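Local coordinates for protein succinate dehydrogenase subunit A (PDB 7D6V) that probably oxidises succinate to fumarate as the FAD-carrying flavoprotein subunit of succinate dehydrogenase, passing electrons to its iron-sulfur partner subunit, at residues H7-V12 with R165-H170; A56-V61 with E93-V98; K214-S219 with Q490-L495; S238-M243 with G392-D397. One frame throughout, in Å; residues are numbered along the deposited sequence.

How the contacts relate
Contacts 1, 2 and 4 lie within the FAD-binding domain, while contact 3 joins it to the C-terminal part of the flavoprotein. Along the chain, contact 2 is nested in the loop closed by contact 1; contact 3 opens later and encloses contact 4. None touches another. Contacts 3 and 4 come nearest, with about 8 Å between their closest atoms, and strand 383-395 relates them: it forms part of contact 4 and also packs on F216 and V218 of contact 3. Contacts 2 and 3 lie on opposite sides of the chain's centre, their own centres about 37 Å apart. Contacts 1, 2 and 4 thus tie together parts of the FAD-binding domain that are distant in sequence.

Contact 1: H7-V12 with R165-H170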
# COMPACT_ATOMS: atom_id res chain seq x y z
N HIS A 7 -15.21 6.32 28.19
CA HIS A 7 -15.55 7.34 27.21
C HIS A 7 -17.04 7.29 26.93
O HIS A 7 -17.66 6.23 27.00
CB HIS A 7 -14.76 7.16 25.92
CG HIS A 7 -13.28 7.17 26.10
ND1 HIS A 7 -12.55 8.32 26.29
CD2 HIS A 7 -12.38 6.15 26.13
CE1 HIS A 7 -11.28 8.02 26.43
NE2 HIS A 7 -11.14 6.71 26.34
N SER A 8 -17.61 8.45 26.61
CA SER A 8 -19.03 8.59 26.35
C SER A 8 -19.23 9.14 24.95
O SER A 8 -18.69 10.20 24.62
CB SER A 8 -19.70 9.49 27.38
OG SER A 8 -21.11 9.48 27.24
N TYR A 9 -19.98 8.42 24.12
CA TYR A 9 -20.23 8.81 22.74
C TYR A 9 -21.67 8.47 22.37
O TYR A 9 -22.40 7.85 23.15
CB TYR A 9 -19.25 8.13 21.78
CG TYR A 9 -17.85 8.68 21.86
CD1 TYR A 9 -17.48 9.78 21.11
CD2 TYR A 9 -16.91 8.11 22.70
CE1 TYR A 9 -16.21 10.29 21.19
CE2 TYR A 9 -15.63 8.61 22.78
CZ TYR A 9 -15.28 9.70 22.02
OH TYR A 9 -14.01 10.21 22.10
N ASP A 10 -22.07 8.90 21.18
CA ASP A 10 -23.39 8.58 20.66
C ASP A 10 -23.40 7.25 19.91
O ASP A 10 -24.36 6.48 20.03
CB ASP A 10 -23.89 9.69 19.73
CG ASP A 10 -24.28 10.94 20.48
OD1 ASP A 10 -24.88 10.83 21.57
OD2 ASP A 10 -23.98 12.05 19.98
N VAL A 11 -22.36 6.97 19.15
CA VAL A 11 -22.24 5.73 18.39
C VAL A 11 -20.78 5.32 18.38
O VAL A 11 -19.87 6.16 18.35
CB VAL A 11 -22.80 5.89 16.95
CG1 VAL A 11 -22.01 6.92 16.17
CG2 VAL A 11 -22.82 4.55 16.23
N VAL A 12 -20.55 4.01 18.43
CA VAL A 12 -19.22 3.44 18.32
C VAL A 12 -19.19 2.55 17.09
O VAL A 12 -20.01 1.63 16.95
CB VAL A 12 -18.82 2.64 19.58
CG1 VAL A 12 -17.49 1.95 19.37
CG2 VAL A 12 -18.75 3.56 20.78
N ARG A 165 -16.03 15.87 17.52
CA ARG A 165 -17.10 15.01 17.04
C ARG A 165 -16.63 13.63 16.61
O ARG A 165 -17.42 12.68 16.69
CB ARG A 165 -17.84 15.66 15.86
CG ARG A 165 -18.16 17.13 16.03
CD ARG A 165 -18.92 17.40 17.31
NE ARG A 165 -20.26 16.84 17.29
CZ ARG A 165 -21.13 16.95 18.29
NH1 ARG A 165 -20.79 17.62 19.39
NH2 ARG A 165 -22.34 16.41 18.20
N ILE A 166 -15.40 13.48 16.14
CA ILE A 166 -14.87 12.20 15.68
C ILE A 166 -13.54 11.95 16.36
O ILE A 166 -12.63 12.78 16.26
CB ILE A 166 -14.70 12.15 14.15
CG1 ILE A 166 -16.05 12.14 13.45
CG2 ILE A 166 -13.90 10.93 13.75
CD1 ILE A 166 -15.93 12.06 11.95
N ARG A 167 -13.42 10.82 17.05
CA ARG A 167 -12.15 10.37 17.60
C ARG A 167 -11.86 8.96 17.12
O ARG A 167 -12.76 8.11 17.08
CB ARG A 167 -12.17 10.42 19.13
CG ARG A 167 -10.80 10.20 19.75
CD ARG A 167 -10.80 10.48 21.23
NE ARG A 167 -9.56 10.04 21.85
CZ ARG A 167 -9.31 10.11 23.15
NH1 ARG A 167 -10.22 10.60 23.98
NH2 ARG A 167 -8.15 9.68 23.62
N VAL A 168 -10.61 8.72 16.75
CA VAL A 168 -10.16 7.42 16.25
C VAL A 168 -9.34 6.74 17.33
O VAL A 168 -8.41 7.34 17.88
CB VAL A 168 -9.35 7.57 14.95
CG1 VAL A 168 -9.00 6.20 14.39
CG2 VAL A 168 -10.12 8.39 13.93
N PHE A 169 -9.68 5.49 17.63
CA PHE A 169 -8.95 4.67 18.60
C PHE A 169 -8.36 3.49 17.83
O PHE A 169 -8.97 2.43 17.75
CB PHE A 169 -9.86 4.18 19.73
CG PHE A 169 -10.55 5.28 20.50
CD1 PHE A 169 -10.13 5.61 21.78
CD2 PHE A 169 -11.64 5.94 19.96
CE1 PHE A 169 -10.77 6.60 22.49
CE2 PHE A 169 -12.27 6.94 20.67
CZ PHE A 169 -11.84 7.26 21.94
N HIS A 170 -7.17 3.68 17.27
CA HIS A 170 -6.50 2.60 16.57
C HIS A 170 -5.70 1.75 17.56
O HIS A 170 -5.40 2.18 18.67
CB HIS A 170 -5.58 3.14 15.47
CG HIS A 170 -4.43 3.95 15.99
ND1 HIS A 170 -3.16 3.43 16.14
CD2 HIS A 170 -4.36 5.24 16.38
CE1 HIS A 170 -2.36 4.37 16.61
NE2 HIS A 170 -3.07 5.48 16.76
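F169 reaches tip to tip toward H7 and drives the edge of its phenyl ring at the imidazole face. The two ring centroids are 5.2 Å apart and the planes stand at 59°, an edge-to-face aromatic pair. The touching atom is F169 CE1, which sits over the rim of the imidazole, 3.9 Å from H7 NE2. That nitrogen is hydrogen-bonded to E5, which probably helps fix how the imidazole is turned. Y9 also comes at F169 tip to tip: its OH lies near the plane of the phenyl ring, at the edge, 3.7 Å from F169 CZ. The same hydroxyl touches the aliphatic chain of R167, 3.3 Å from R167 CD. Y9 and F169 are the buried part of the contact.

H7 and R167 are partly exposed. R167 has CG anti to the backbone N (chi1 -170°), and its extended chain crosses Y9 at about a right angle. At its end R167 NH1 comes to 3.7 Å from H7 CE1, while R167 NE makes a long, weak ion pair with E163.

H7 comes from strand 5-7 of the neighbouring mixed sheet. The loop leading into strand 11-14 puts Y9 across A35 to meet F169 of the edge strand 166-169. Strand 34-37 separates 11-14 from 166-169, all three in the parallel sheet of a Rossmann-type FAD-binding domain.

Contact 2: A56-V61 with E93-V98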
# COMPACT_ATOMS: atom_id res chain seq x y z
N ALA A 56 -20.49 -0.31 -10.23
CA ALA A 56 -21.46 0.77 -10.13
C ALA A 56 -21.96 1.11 -11.53
O ALA A 56 -21.15 1.37 -12.42
CB ALA A 56 -20.85 2.01 -9.47
N ALA A 57 -23.28 1.11 -11.70
CA ALA A 57 -23.89 1.37 -13.00
C ALA A 57 -23.86 2.87 -13.30
O ALA A 57 -24.88 3.55 -13.39
CB ALA A 57 -25.31 0.82 -13.04
N MET A 58 -22.64 3.39 -13.46
CA MET A 58 -22.44 4.78 -13.82
C MET A 58 -22.65 5.05 -15.30
O MET A 58 -22.87 6.20 -15.68
CB MET A 58 -21.04 5.24 -13.39
CG MET A 58 -20.87 5.33 -11.89
SD MET A 58 -19.27 6.00 -11.39
CE MET A 58 -18.16 4.87 -12.19
N ARG A 59 -22.56 4.01 -16.14
CA ARG A 59 -22.81 4.10 -17.58
C ARG A 59 -21.76 4.94 -18.30
O ARG A 59 -22.04 5.51 -19.36
CB ARG A 59 -24.21 4.63 -17.89
CG ARG A 59 -25.33 3.80 -17.30
CD ARG A 59 -26.59 4.62 -17.12
NE ARG A 59 -27.31 4.80 -18.37
CZ ARG A 59 -27.78 5.97 -18.80
NH1 ARG A 59 -27.59 7.07 -18.08
NH2 ARG A 59 -28.42 6.05 -19.95
N ASN A 60 -20.55 5.03 -17.75
CA ASN A 60 -19.52 5.86 -18.35
C ASN A 60 -18.98 5.23 -19.63
O ASN A 60 -18.71 5.94 -20.61
CB ASN A 60 -18.38 6.09 -17.36
CG ASN A 60 -18.80 6.93 -16.18
OD1 ASN A 60 -19.80 7.63 -16.24
ND2 ASN A 60 -18.04 6.86 -15.11
N VAL A 61 -18.81 3.91 -19.65
CA VAL A 61 -18.25 3.25 -20.82
C VAL A 61 -19.31 3.05 -21.89
O VAL A 61 -19.17 3.53 -23.02
CB VAL A 61 -17.59 1.91 -20.42
CG1 VAL A 61 -17.26 1.10 -21.65
CG2 VAL A 61 -16.35 2.17 -19.59
N GLU A 93 -28.07 2.51 -5.59
CA GLU A 93 -27.34 3.52 -4.82
C GLU A 93 -25.83 3.46 -5.01
O GLU A 93 -25.13 4.29 -4.44
CB GLU A 93 -27.68 3.39 -3.33
CG GLU A 93 -29.14 3.64 -3.01
CD GLU A 93 -29.41 3.59 -1.52
OE1 GLU A 93 -28.47 3.28 -0.76
OE2 GLU A 93 -30.55 3.88 -1.12
N ALA A 94 -25.32 2.51 -5.78
CA ALA A 94 -23.88 2.36 -5.96
C ALA A 94 -23.22 3.52 -6.71
O ALA A 94 -22.15 3.98 -6.28
CB ALA A 94 -23.56 1.04 -6.66
N PRO A 95 -23.78 4.01 -7.83
CA PRO A 95 -23.10 5.11 -8.53
C PRO A 95 -22.94 6.37 -7.70
O PRO A 95 -21.93 7.07 -7.84
CB PRO A 95 -24.01 5.35 -9.75
CG PRO A 95 -24.71 4.08 -9.95
CD PRO A 95 -24.95 3.54 -8.58
N ASP A 96 -23.91 6.68 -6.83
CA ASP A 96 -23.82 7.89 -6.01
C ASP A 96 -22.63 7.83 -5.06
O ASP A 96 -21.92 8.82 -4.88
CB ASP A 96 -25.11 8.08 -5.23
CG ASP A 96 -26.24 8.58 -6.08
OD1 ASP A 96 -25.99 9.39 -7.00
OD2 ASP A 96 -27.40 8.17 -5.84
N ARG A 97 -22.40 6.67 -4.44
CA ARG A 97 -21.30 6.55 -3.49
C ARG A 97 -19.96 6.67 -4.19
O ARG A 97 -19.04 7.32 -3.68
CB ARG A 97 -21.41 5.22 -2.74
CG ARG A 97 -22.79 4.94 -2.17
CD ARG A 97 -23.05 5.70 -0.88
NE ARG A 97 -23.47 7.08 -1.12
CZ ARG A 97 -24.71 7.45 -1.42
NH1 ARG A 97 -25.67 6.55 -1.52
NH2 ARG A 97 -24.98 8.73 -1.63
N VAL A 98 -19.83 6.07 -5.37
CA VAL A 98 -18.59 6.18 -6.13
C VAL A 98 -18.36 7.63 -6.57
O VAL A 98 -17.24 8.14 -6.52
CB VAL A 98 -18.60 5.23 -7.34
CG1 VAL A 98 -17.29 5.31 -8.09
CG2 VAL A 98 -18.86 3.81 -6.87
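An inverse gamma turn centred on A57 lays the A57 carbonyl against P95 of helix 84-102, with A57 O 3.5 Å from P95 CG. The turn itself is closed by a weak bond from M58 N to A56 O. It presents A56 and M58 to the helix, one at each end of the turn.

A56 CB points at the helix and sits over the link between A94 and P95, 3.9 Å from P95 N. The same methyl meets A94 CB at 4.0 Å and, one turn on, V98 CG2 at 3.7 Å. Helix 84-102 is kinked here, where neither P95, which has no N-H, nor D96 bonds to the turn before. Loop and helix both belong to the FAD-binding domain, the loop following strand 54-55, and the V98 side chain lies about 11 Å from the bound FAD.

M58 and P95 slide past each other in opposite directions, M58 CG passing 3.8 Å from P95 CB. Farther along its side chain M58 crosses V98 at about a right angle, with M58 SD 3.9 Å from V98 CG1. That branch of the valine is anti to its backbone N (chi1 -178°), which puts CG1 toward the sulfur and the other methyl, CG2, toward A56. Behind the pair, A130 of strand 129-130 packs on both M58 and V98.

Contact 3: K214-S219 with Q490-L495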
# COMPACT_ATOMS: atom_id res chain seq x y z
N LYS A 214 -9.17 -16.35 9.33
CA LYS A 214 -8.08 -16.92 10.12
C LYS A 214 -8.43 -18.24 10.78
O LYS A 214 -7.58 -18.83 11.45
CB LYS A 214 -7.61 -15.93 11.19
CG LYS A 214 -6.89 -14.72 10.64
CD LYS A 214 -5.97 -15.12 9.49
CE LYS A 214 -4.53 -15.24 9.95
NZ LYS A 214 -3.59 -15.24 8.80
N SER A 215 -9.66 -18.73 10.60
CA SER A 215 -10.02 -20.05 11.09
C SER A 215 -9.57 -21.16 10.15
O SER A 215 -9.71 -22.34 10.50
CB SER A 215 -11.54 -20.14 11.29
OG SER A 215 -12.00 -19.10 12.12
N PHE A 216 -9.04 -20.82 8.98
CA PHE A 216 -8.67 -21.79 7.96
C PHE A 216 -7.17 -21.76 7.74
O PHE A 216 -6.53 -20.70 7.83
CB PHE A 216 -9.40 -21.51 6.65
CG PHE A 216 -10.86 -21.86 6.69
CD1 PHE A 216 -11.77 -21.00 7.26
CD2 PHE A 216 -11.31 -23.05 6.16
CE1 PHE A 216 -13.11 -21.32 7.31
CE2 PHE A 216 -12.65 -23.38 6.21
CZ PHE A 216 -13.55 -22.51 6.78
N LYS A 217 -6.60 -22.93 7.45
CA LYS A 217 -5.15 -23.04 7.29
C LYS A 217 -4.66 -22.24 6.09
O LYS A 217 -3.65 -21.54 6.17
CB LYS A 217 -4.75 -24.50 7.17
CG LYS A 217 -3.26 -24.73 7.17
CD LYS A 217 -2.93 -26.21 7.10
CE LYS A 217 -1.44 -26.44 7.08
NZ LYS A 217 -1.11 -27.89 7.17
N VAL A 218 -5.37 -22.33 4.97
CA VAL A 218 -5.01 -21.61 3.75
C VAL A 218 -6.06 -20.54 3.52
O VAL A 218 -7.25 -20.85 3.35
CB VAL A 218 -4.89 -22.55 2.54
CG1 VAL A 218 -4.23 -21.84 1.38
CG2 VAL A 218 -4.12 -23.80 2.92
N SER A 219 -5.63 -19.28 3.50
CA SER A 219 -6.56 -18.17 3.37
C SER A 219 -5.79 -16.95 2.90
O SER A 219 -4.58 -16.82 3.13
CB SER A 219 -7.27 -17.88 4.69
OG SER A 219 -8.28 -16.91 4.52
N GLN A 490 -6.20 -26.49 10.92
CA GLN A 490 -6.10 -27.74 10.19
C GLN A 490 -7.44 -28.45 10.12
O GLN A 490 -7.83 -28.95 9.06
CB GLN A 490 -5.05 -28.65 10.84
CG GLN A 490 -4.75 -29.92 10.06
CD GLN A 490 -4.09 -29.64 8.72
OE1 GLN A 490 -2.89 -29.40 8.65
NE2 GLN A 490 -4.88 -29.67 7.65
N SER A 491 -8.17 -28.50 11.24
CA SER A 491 -9.45 -29.20 11.25
C SER A 491 -10.45 -28.53 10.32
O SER A 491 -11.16 -29.20 9.57
CB SER A 491 -10.00 -29.26 12.67
OG SER A 491 -9.09 -29.94 13.52
N MET A 492 -10.52 -27.19 10.35
CA MET A 492 -11.46 -26.50 9.48
C MET A 492 -11.07 -26.64 8.01
O MET A 492 -11.95 -26.82 7.16
CB MET A 492 -11.56 -25.02 9.86
CG MET A 492 -12.12 -24.78 11.24
SD MET A 492 -13.81 -25.38 11.39
CE MET A 492 -14.68 -24.16 10.41
N ASN A 493 -9.78 -26.57 7.70
CA ASN A 493 -9.36 -26.75 6.31
C ASN A 493 -9.68 -28.15 5.81
O ASN A 493 -10.13 -28.32 4.67
CB ASN A 493 -7.87 -26.46 6.18
CG ASN A 493 -7.50 -25.94 4.81
OD1 ASN A 493 -7.83 -24.81 4.44
ND2 ASN A 493 -6.81 -26.77 4.03
N ASP A 494 -9.45 -29.17 6.64
CA ASP A 494 -9.66 -30.54 6.19
C ASP A 494 -11.14 -30.87 6.05
O ASP A 494 -11.56 -31.42 5.03
CB ASP A 494 -8.99 -31.51 7.17
CG ASP A 494 -7.49 -31.42 7.14
OD1 ASP A 494 -6.95 -30.46 6.54
OD2 ASP A 494 -6.83 -32.31 7.72
N LEU A 495 -11.94 -30.54 7.06
CA LEU A 495 -13.29 -31.09 7.14
C LEU A 495 -14.38 -30.11 6.74
O LEU A 495 -15.52 -30.53 6.53
CB LEU A 495 -13.56 -31.61 8.56
CG LEU A 495 -12.44 -32.50 9.11
CD1 LEU A 495 -12.69 -32.86 10.56
CD2 LEU A 495 -12.29 -33.75 8.27
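F216 and N493 bring their CA atoms to 5.3 Å as the loop 214-219 passes the last turns of helix 481-495. K217 and Q490 are almost as close, CA to CA 5.6 Å. This is a junction between the FAD-binding part and the C-terminal part of the fumarate reductase/succinate dehydrogenase flavoprotein fold. The loop is held from behind by strand 383-395, where V218 bonds through its backbone to C387.

Against the helix, S215 O faces M492 CB at 3.3 Å. The next residue uses its ring: M492 CB stands over one face of F216 in a CH-pi contact, 4.3 Å from the ring centroid and 15° off its normal. M492 is bent at chi2 and chi3, and its methyl CE comes to 4.1 Å from F216 CZ. This is the buried half of the contact, where S547 of helix 532-556 also packs on S215 and M492.

K217, Q490 and N493 are partly exposed. N493 and K217 touch CB to CB at 3.8 Å, and N493 OD1 lies 3.5 Å from V218 N, a close approach rather than a hydrogen bond. K217 is extended beyond CG and lies side by side with Q490, pointing the same way. Q490 bends back at chi2 (66°), bringing its CD round toward the lysine. K217 NZ gives a hydrogen bond of 2.8 Å to Q490 OE1, the donor tilted 21° from the carbonyl plane.

Contact 4: S238-M243 with G392-D397; sequences SALINM and GGIEVD
S238 touches I394 only lightly, its CB facing I394 CG2. At A239 the backbone pairing begins: A239 O accepts E395 N at 3.0 Å, the N-H...O angle 169°, and the I394 CA-H also approaches this oxygen. L240 stands opposite I394 as an antiparallel non-hydrogen-bonded pair. Their side chains diverge, yet L240 CD1 still meets I394 CG1 at 4.1 Å. I241 and G393 form the hydrogen-bonded pair, with I241 N giving 2.9 Å to G393 O and G393 N returning 3.0 Å to I241 O.

The I241 branch CG2 is anti to the carbonyl carbon and lies 3.7 Å from E395 CB. The isoleucine side chain crosses the extended glutamate at about a right angle. N242 then turns the chain, its O lying 3.2 Å from G392 CA. M243 bends back at chi2 and chi3 and sets SD 3.4 Å from G393 N. A side chain on G392 would run into I241 O, N242 O and this sulfur; the bare CA lets them close in.

Helix 230-236 covers S238, L240, M243 and I394. On strand 582-585, V582 packs on A239, I241 and E395, and C583 bonds to the L240 backbone.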
# COMPACT_ATOMS: atom_id res chain seq x y z
N SER A 238 -27.87 -11.14 18.76
CA SER A 238 -28.32 -11.07 17.38
C SER A 238 -28.17 -12.45 16.74
O SER A 238 -27.91 -13.45 17.41
CB SER A 238 -27.54 -10.00 16.62
OG SER A 238 -27.57 -8.77 17.31
N ALA A 239 -28.34 -12.51 15.43
CA ALA A 239 -28.37 -13.77 14.71
C ALA A 239 -27.47 -13.69 13.49
O ALA A 239 -27.16 -12.61 12.98
CB ALA A 239 -29.80 -14.12 14.29
N LEU A 240 -27.04 -14.87 13.03
CA LEU A 240 -26.19 -15.00 11.86
C LEU A 240 -26.92 -15.82 10.80
O LEU A 240 -27.68 -16.73 11.12
CB LEU A 240 -24.86 -15.67 12.23
CG LEU A 240 -23.64 -14.80 12.54
CD1 LEU A 240 -23.96 -13.75 13.58
CD2 LEU A 240 -22.51 -15.68 13.02
N ILE A 241 -26.68 -15.48 9.53
CA ILE A 241 -27.30 -16.17 8.42
C ILE A 241 -26.23 -16.55 7.41
O ILE A 241 -25.17 -15.93 7.33
CB ILE A 241 -28.39 -15.33 7.72
CG1 ILE A 241 -27.83 -13.99 7.27
CG2 ILE A 241 -29.56 -15.11 8.64
CD1 ILE A 241 -28.70 -13.29 6.26
N ASN A 242 -26.53 -17.60 6.64
CA ASN A 242 -25.72 -18.01 5.49
C ASN A 242 -24.27 -18.28 5.87
O ASN A 242 -23.35 -18.02 5.08
CB ASN A 242 -25.78 -16.96 4.37
CG ASN A 242 -27.17 -16.80 3.81
OD1 ASN A 242 -28.03 -17.65 4.01
ND2 ASN A 242 -27.39 -15.71 3.09
N MET A 243 -24.03 -18.81 7.06
CA MET A 243 -22.67 -19.04 7.51
C MET A 243 -22.00 -20.21 6.80
O MET A 243 -20.78 -20.36 6.89
CB MET A 243 -22.64 -19.27 9.02
CG MET A 243 -22.80 -18.00 9.83
SD MET A 243 -21.97 -16.57 9.11
CE MET A 243 -20.31 -16.79 9.72
N GLY A 392 -21.87 -15.07 4.52
CA GLY A 392 -22.74 -14.98 5.67
C GLY A 392 -22.34 -13.87 6.61
O GLY A 392 -21.34 -13.18 6.43
N GLY A 393 -23.14 -13.70 7.65
CA GLY A 393 -22.86 -12.67 8.63
C GLY A 393 -24.10 -12.34 9.44
O GLY A 393 -25.04 -13.13 9.50
N ILE A 394 -24.07 -11.16 10.05
CA ILE A 394 -25.15 -10.73 10.92
C ILE A 394 -26.39 -10.42 10.08
O ILE A 394 -26.32 -9.67 9.10
CB ILE A 394 -24.72 -9.52 11.75
CG1 ILE A 394 -23.46 -9.85 12.54
CG2 ILE A 394 -25.82 -9.10 12.70
CD1 ILE A 394 -22.48 -8.72 12.63
N GLU A 395 -27.52 -10.99 10.47
CA GLU A 395 -28.78 -10.77 9.76
C GLU A 395 -29.23 -9.33 9.99
O GLU A 395 -29.51 -8.93 11.12
CB GLU A 395 -29.83 -11.76 10.25
CG GLU A 395 -31.09 -11.78 9.42
CD GLU A 395 -32.15 -12.68 10.01
OE1 GLU A 395 -32.26 -12.73 11.25
OE2 GLU A 395 -32.86 -13.34 9.23
N VAL A 396 -29.30 -8.56 8.91
CA VAL A 396 -29.58 -7.13 8.99
C VAL A 396 -30.99 -6.87 8.48
O VAL A 396 -31.57 -7.65 7.73
CB VAL A 396 -28.56 -6.30 8.18
CG1 VAL A 396 -27.16 -6.51 8.68
CG2 VAL A 396 -28.64 -6.65 6.71
N ASP A 397 -31.53 -5.74 8.91
CA ASP A 397 -32.62 -5.12 8.17
C ASP A 397 -32.06 -4.54 6.89
O ASP A 397 -31.00 -3.90 6.93
CB ASP A 397 -33.29 -4.04 9.01
CG ASP A 397 -34.59 -3.55 8.41
OD1 ASP A 397 -34.56 -2.59 7.63
OD2 ASP A 397 -35.64 -4.14 8.73